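Local coordinates for glycoside hydrolase family 31 (Trueperella pyogenes, PDB 5I0F), which degrades cycloalternan, probably hydrolysing its glucosidic linkages through a covalent glycosyl-enzyme intermediate, at residues A[300-305]-A[327-331]; A[313-317]-A[603-607]. All coordinates share one frame; numbering follows the deposited sequence.

Contact 1 (A[300-305]-A[327-331]); sequences SGNEWN and VVIEA. With GLC (alpha-D-glucopyranose), chain C; BGC (beta-D-glucopyranose), chain B.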
loop_
_atom_site.group_PDB
_atom_site.type_symbol
_atom_site.label_atom_id
_atom_site.label_comp_id
_atom_site.label_asym_id
_atom_site.label_seq_id
_atom_site.Cartn_x
_atom_site.Cartn_y
_atom_site.Cartn_z
ATOM N N SER A 300 12.485 14.115 -6.155
ATOM C CA SER A 300 11.985 14.132 -4.772
ATOM C C SER A 300 13.144 13.878 -3.796
ATOM O O SER A 300 14.139 13.224 -4.136
ATOM C CB SER A 300 10.904 13.073 -4.613
ATOM O OG SER A 300 10.377 13.016 -3.290
ATOM N N GLY A 301 12.994 14.406 -2.596
ATOM C CA GLY A 301 13.954 14.176 -1.522
ATOM C C GLY A 301 13.396 14.727 -0.235
ATOM O O GLY A 301 13.108 15.928 -0.145
ATOM N N ASN A 302 13.223 13.880 0.774
ATOM C CA ASN A 302 12.599 14.360 2.004
ATOM C C ASN A 302 13.372 15.515 2.685
ATOM O O ASN A 302 12.760 16.339 3.367
ATOM C CB ASN A 302 12.348 13.222 2.997
ATOM C CG ASN A 302 11.560 13.693 4.213
ATOM O OD1 ASN A 302 12.147 14.068 5.253
ATOM N ND2 ASN A 302 10.252 13.741 4.083
ATOM N N GLU A 303 14.700 15.589 2.472
ATOM C CA GLU A 303 15.517 16.623 3.114
ATOM C C GLU A 303 15.589 17.928 2.336
ATOM O O GLU A 303 16.365 18.799 2.696
ATOM C CB GLU A 303 16.915 16.067 3.467
ATOM C CG GLU A 303 16.759 14.953 4.487
ATOM C CD GLU A 303 18.040 14.477 5.125
ATOM O OE1 GLU A 303 17.914 13.847 6.189
ATOM O OE2 GLU A 303 19.142 14.666 4.576
ATOM N N TRP A 304 14.783 18.071 1.282
ATOM C CA TRP A 304 14.632 19.375 0.628
ATOM C C TRP A 304 13.532 20.110 1.386
ATOM O O TRP A 304 12.367 20.073 0.987
ATOM C CB TRP A 304 14.252 19.217 -0.827
ATOM C CG TRP A 304 15.232 18.421 -1.616
ATOM C CD1 TRP A 304 16.536 18.141 -1.299
ATOM C CD2 TRP A 304 15.000 17.856 -2.888
ATOM N NE1 TRP A 304 17.112 17.390 -2.286
ATOM C CE2 TRP A 304 16.185 17.185 -3.273
ATOM C CE3 TRP A 304 13.895 17.826 -3.744
ATOM C CZ2 TRP A 304 16.304 16.522 -4.489
ATOM C CZ3 TRP A 304 14.023 17.146 -4.971
ATOM C CH2 TRP A 304 15.212 16.505 -5.314
ATOM N N ASN A 305 13.914 20.747 2.487
ATOM C CA ASN A 305 12.941 21.302 3.428
ATOM C C ASN A 305 12.967 22.827 3.523
ATOM O O ASN A 305 12.466 23.402 4.491
ATOM C CB ASN A 305 13.042 20.639 4.793
ATOM C CG ASN A 305 14.261 21.068 5.587
ATOM O OD1 ASN A 305 15.304 21.430 5.030
ATOM N ND2 ASN A 305 14.137 21.016 6.906
ATOM N N VAL A 327 8.431 18.164 -9.327
ATOM C CA VAL A 327 9.139 18.127 -8.053
ATOM C C VAL A 327 8.135 17.867 -6.946
ATOM O O VAL A 327 7.083 18.522 -6.887
ATOM C CB VAL A 327 9.995 19.389 -7.804
ATOM C CG1 VAL A 327 9.163 20.666 -7.755
ATOM C CG2 VAL A 327 10.840 19.212 -6.528
ATOM N N VAL A 328 8.412 16.846 -6.135
ATOM C CA VAL A 328 7.647 16.568 -4.920
ATOM C C VAL A 328 8.381 17.209 -3.740
ATOM O O VAL A 328 9.598 17.049 -3.610
ATOM C CB VAL A 328 7.515 15.033 -4.693
ATOM C CG1 VAL A 328 6.660 14.741 -3.464
ATOM C CG2 VAL A 328 6.921 14.373 -5.940
ATOM N N ILE A 329 7.646 17.937 -2.889
ATOM C CA ILE A 329 8.179 18.494 -1.662
ATOM C C ILE A 329 7.402 17.860 -0.523
ATOM O O ILE A 329 6.167 17.970 -0.474
ATOM C CB ILE A 329 8.042 20.046 -1.614
ATOM C CG1 ILE A 329 8.513 20.671 -2.938
ATOM C CG2 ILE A 329 8.825 20.598 -0.425
ATOM C CD1 ILE A 329 8.248 22.156 -3.073
ATOM N N GLU A 330 8.127 17.165 0.357
ATOM C CA GLU A 330 7.544 16.483 1.500
ATOM C C GLU A 330 7.601 17.303 2.755
ATOM O O GLU A 330 6.579 17.478 3.424
ATOM C CB GLU A 330 8.235 15.122 1.723
ATOM C CG GLU A 330 8.036 14.187 0.565
ATOM C CD GLU A 330 8.287 12.735 0.920
ATOM O OE1 GLU A 330 9.188 12.461 1.775
ATOM O OE2 GLU A 330 7.588 11.880 0.315
ATOM N N ALA A 331 8.789 17.819 3.057
ATOM C CA ALA A 331 9.028 18.637 4.244
ATOM C C ALA A 331 8.854 20.117 3.882
ATOM O O ALA A 331 9.816 20.861 3.834
ATOM C CB ALA A 331 10.425 18.373 4.793
HETATM C C1 GLC C . 8.558 11.817 6.609
HETATM C C2 GLC C . 8.534 11.644 8.137
HETATM C C3 GLC C . 7.333 12.343 8.760
HETATM C C4 GLC C . 7.246 13.783 8.267
HETATM C C5 GLC C . 7.201 13.805 6.741
HETATM C C6 GLC C . 7.109 15.217 6.171
HETATM O O2 GLC C . 8.499 10.254 8.485
HETATM O O3 GLC C . 7.430 12.300 10.191
HETATM O O4 GLC C . 6.069 14.403 8.809
HETATM O O5 GLC C . 8.390 13.189 6.239
HETATM O O6 GLC C . 8.283 15.955 6.490
HETATM C C2 BGC B . 6.486 7.543 2.316
HETATM C C3 BGC B . 7.900 8.075 2.020
HETATM C C4 BGC B . 8.038 9.481 2.597
HETATM C C5 BGC B . 7.692 9.499 4.093
HETATM C C6 BGC B . 7.644 10.943 4.578
HETATM C C1 BGC B . 5.626 8.268 3.383
HETATM O O2 BGC B . 6.199 6.157 2.041
HETATM O O3 BGC B . 8.149 8.063 0.612
HETATM O O4 BGC B . 9.376 9.975 2.396
HETATM O O5 BGC B . 6.438 8.847 4.420
HETATM O O6 BGC B . 7.548 10.996 6.004
HETATM O O HOH W 1 10.956 17.631 0.822
HETATM O O HOH W 2 10.481 15.584 -1.552
HETATM O O HOH W 3 10.024 23.086 5.717
#
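Asn302 and Glu330 meet side chain to side chain at the sugar-facing edge of this contact, crossing at about a right angle. Asn302 ND2 donates to Glu330 OE1 over 2.8 Å in a nearly straight bond (166° at the hydrogen). The acceptor lies in the plane of the amide, whereas the donor comes in on the anti side of the carboxylate oxygen, tilted somewhat out of the carboxylate plane. The two flat groups stand 76° apart. A chi1 of -174° turns the amide of Asn302 away from its own backbone N, toward Glu330 and the sugars. ND2 also donates to O5 of the alpha-glucose at 2.9 Å, along a more bent path, while Glu330 OE1 accepts from O4 of the beta-glucose at 2.6 Å. Glu330 OE2 forms a salt bridge with Lys465.

Behind this pair, the methyl of Ala331 sits against Asn302 O and Asn305 CB, and Trp304 brings its ring edge to Val327 CG2. Water fills in between the backbones: one molecule accepts from Glu330 N and lies within hydrogen-bonding distance of Gly301 O and Trp304 O, and another bridges Gly301 N and Val328 O.

Amide and carboxylate each hold the other and a different glucose. With OE1 gripped by Asn302 and the sugar and OE2 by Lys465, the carboxylate's rotation is probably fixed in the glycan-pocket wall.

Contact 2 (A[313-317]-A[603-607]); sequences QMDRH and DRTPW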
loop_
_atom_site.group_PDB
_atom_site.type_symbol
_atom_site.label_atom_id
_atom_site.label_comp_id
_atom_site.label_asym_id
_atom_site.label_seq_id
_atom_site.Cartn_x
_atom_site.Cartn_y
_atom_site.Cartn_z
ATOM N N GLN A 313 18.361 22.224 -6.267
ATOM C CA GLN A 313 18.253 21.000 -7.028
ATOM C C GLN A 313 17.622 21.195 -8.405
ATOM O O GLN A 313 18.097 20.604 -9.373
ATOM C CB GLN A 313 17.511 19.940 -6.223
ATOM C CG GLN A 313 18.252 19.560 -4.927
ATOM C CD GLN A 313 19.679 19.113 -5.137
ATOM O OE1 GLN A 313 20.041 18.502 -6.158
ATOM N NE2 GLN A 313 20.523 19.447 -4.175
ATOM N N MET A 314 16.616 22.075 -8.497
ATOM C CA MET A 314 16.018 22.398 -9.797
ATOM C C MET A 314 17.042 23.114 -10.692
ATOM O O MET A 314 17.156 22.803 -11.876
ATOM C CB MET A 314 14.745 23.225 -9.640
ATOM C CG MET A 314 13.638 22.552 -8.824
ATOM S SD MET A 314 13.089 20.989 -9.521
ATOM C CE MET A 314 14.109 19.833 -8.624
ATOM N N ASP A 315 17.820 24.036 -10.124
ATOM C CA ASP A 315 18.882 24.705 -10.901
ATOM C C ASP A 315 19.948 23.675 -11.336
ATOM O O ASP A 315 20.454 23.743 -12.450
ATOM C CB ASP A 315 19.547 25.852 -10.125
ATOM C CG ASP A 315 18.608 27.024 -9.851
ATOM O OD1 ASP A 315 17.493 27.127 -10.463
ATOM O OD2 ASP A 315 18.987 27.868 -9.002
ATOM N N ARG A 316 20.259 22.710 -10.477
ATOM C CA ARG A 316 21.250 21.688 -10.842
ATOM C C ARG A 316 20.755 20.802 -11.995
ATOM O O ARG A 316 21.497 20.554 -12.935
ATOM C CB ARG A 316 21.690 20.875 -9.635
ATOM C CG ARG A 316 22.868 19.942 -9.890
ATOM C CD ARG A 316 24.178 20.680 -10.087
ATOM N NE ARG A 316 25.300 19.762 -10.289
ATOM C CZ ARG A 316 26.039 19.208 -9.324
ATOM N NH1 ARG A 316 27.026 18.384 -9.656
ATOM N NH2 ARG A 316 25.823 19.469 -8.033
ATOM N N HIS A 317 19.498 20.362 -11.926
ATOM C CA HIS A 317 18.888 19.647 -13.054
ATOM C C HIS A 317 19.070 20.432 -14.371
ATOM O O HIS A 317 19.505 19.889 -15.384
ATOM C CB HIS A 317 17.414 19.364 -12.795
ATOM C CG HIS A 317 17.180 18.078 -12.075
ATOM N ND1 HIS A 317 17.280 16.861 -12.702
ATOM C CD2 HIS A 317 16.902 17.813 -10.774
ATOM C CE1 HIS A 317 17.075 15.898 -11.820
ATOM N NE2 HIS A 317 16.820 16.449 -10.646
ATOM N N ASP A 603 20.487 12.121 -0.670
ATOM C CA ASP A 603 19.706 12.341 -1.883
ATOM C C ASP A 603 20.042 11.268 -2.934
ATOM O O ASP A 603 21.214 10.879 -3.062
ATOM C CB ASP A 603 19.983 13.729 -2.504
ATOM C CG ASP A 603 19.605 14.912 -1.585
ATOM O OD1 ASP A 603 19.081 14.691 -0.447
ATOM O OD2 ASP A 603 19.805 16.082 -2.026
ATOM N N ARG A 604 19.020 10.852 -3.696
ATOM C CA ARG A 604 19.165 9.951 -4.834
ATOM C C ARG A 604 19.270 10.710 -6.159
ATOM O O ARG A 604 18.936 10.185 -7.241
ATOM C CB ARG A 604 18.025 8.933 -4.879
ATOM C CG ARG A 604 18.357 7.620 -4.179
ATOM C CD ARG A 604 18.568 7.804 -2.688
ATOM N NE ARG A 604 18.571 6.510 -2.020
ATOM C CZ ARG A 604 19.077 6.240 -0.814
ATOM N NH1 ARG A 604 19.690 7.175 -0.074
ATOM N NH2 ARG A 604 18.989 5.008 -0.351
ATOM N N THR A 605 19.751 11.944 -6.074
ATOM C CA THR A 605 20.078 12.703 -7.275
ATOM C C THR A 605 21.275 12.064 -7.983
ATOM O O THR A 605 22.116 11.464 -7.339
ATOM C CB THR A 605 20.456 14.140 -6.939
ATOM O OG1 THR A 605 21.549 14.134 -5.997
ATOM C CG2 THR A 605 19.252 14.897 -6.357
ATOM N N PRO A 606 21.377 12.225 -9.307
ATOM C CA PRO A 606 22.501 11.622 -10.010
ATOM C C PRO A 606 23.855 12.107 -9.518
ATOM O O PRO A 606 24.798 11.307 -9.380
ATOM C CB PRO A 606 22.243 12.029 -11.467
ATOM C CG PRO A 606 20.756 12.136 -11.566
ATOM C CD PRO A 606 20.332 12.703 -10.239
ATOM N N TRP A 607 23.919 13.396 -9.191
ATOM C CA TRP A 607 25.146 14.044 -8.678
ATOM C C TRP A 607 25.534 13.600 -7.269
ATOM O O TRP A 607 26.723 13.363 -7.016
ATOM C CB TRP A 607 25.092 15.598 -8.782
ATOM C CG TRP A 607 23.758 16.220 -8.504
ATOM C CD1 TRP A 607 23.316 16.721 -7.318
ATOM C CD2 TRP A 607 22.677 16.354 -9.425
ATOM N NE1 TRP A 607 22.031 17.162 -7.448
ATOM C CE2 TRP A 607 21.619 16.960 -8.739
ATOM C CE3 TRP A 607 22.518 16.049 -10.780
ATOM C CZ2 TRP A 607 20.403 17.246 -9.351
ATOM C CZ3 TRP A 607 21.333 16.327 -11.386
ATOM C CH2 TRP A 607 20.288 16.936 -10.678
#
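Gln313 OE1 takes the indole N-H of Trp607 in the shortest polar bond here, 2.7 Å from NE1 with 151° at the hydrogen. The bond runs in the plane of the ring and in that of the amide carbonyl, and amide and indole are nearly coplanar, lying edge to edge. A bend at chi2 brings the amide of Gln313 to the N-H edge of the indole, and Thr605 CG2 flanks Gln313 OE1 at 3.7 Å.

Arg316 lies along one face of Trp607. Its CG sits over the six-membered ring, 3.6 Å from the centroid, as a CH-pi contact; the chain then turns at chi2 (71°), and the guanidinium lies roughly parallel to the indole, displaced toward CB and CG at the edge of the five-membered ring, an off-centre cation-pi stack with CZ 4.3 Å from that ring's centroid. Glu320, in the same helix, forms a salt bridge with NE, which should help fix the guanidinium's rotation. Thr605 CB and Pro606 CD back the opposite face of the indole.

At the far end of the indole, CH2 points at the middle of the His317 ring, giving an edge-to-face pair with planes at 75°. Both imidazole nitrogens are engaged elsewhere, ND1 with Ile322 O and NE2 with the Tyr590 hydroxyl, so the face that receives Trp607 is held in place.

Thr605 is the N-cap of helix 606-613, and Trp607 in that helix's first turn is thus clasped by helix 307-320, joining the helix after the first strand of the family 31 TIM barrel to a helix that follows the last, 587-590, on the outside of the barrel.

In the fold
Following the chain, strand 297-300 leads into the loop 300-305, then helix 307-320, then strand 326-329. Contact 1 closes this first beta-alpha-beta crossover of the barrel, a loop of about twenty residues. Contact 2 leaves from inside that crossover and reaches nearly 290 residues on, past the remaining barrel strands, to the start of helix 606-613; the two therefore cross, segments alternating, rather than nest. Their centres are 12 Å apart and they touch: Trp304 probably hydrogen-bonds through NE1 to Asp603 OD2, and its ring packs on Gln313 and Thr605. Trp304 thus links the loop that carries the pocket residue Asn302 to the place where helices following the first and last barrel strands meet.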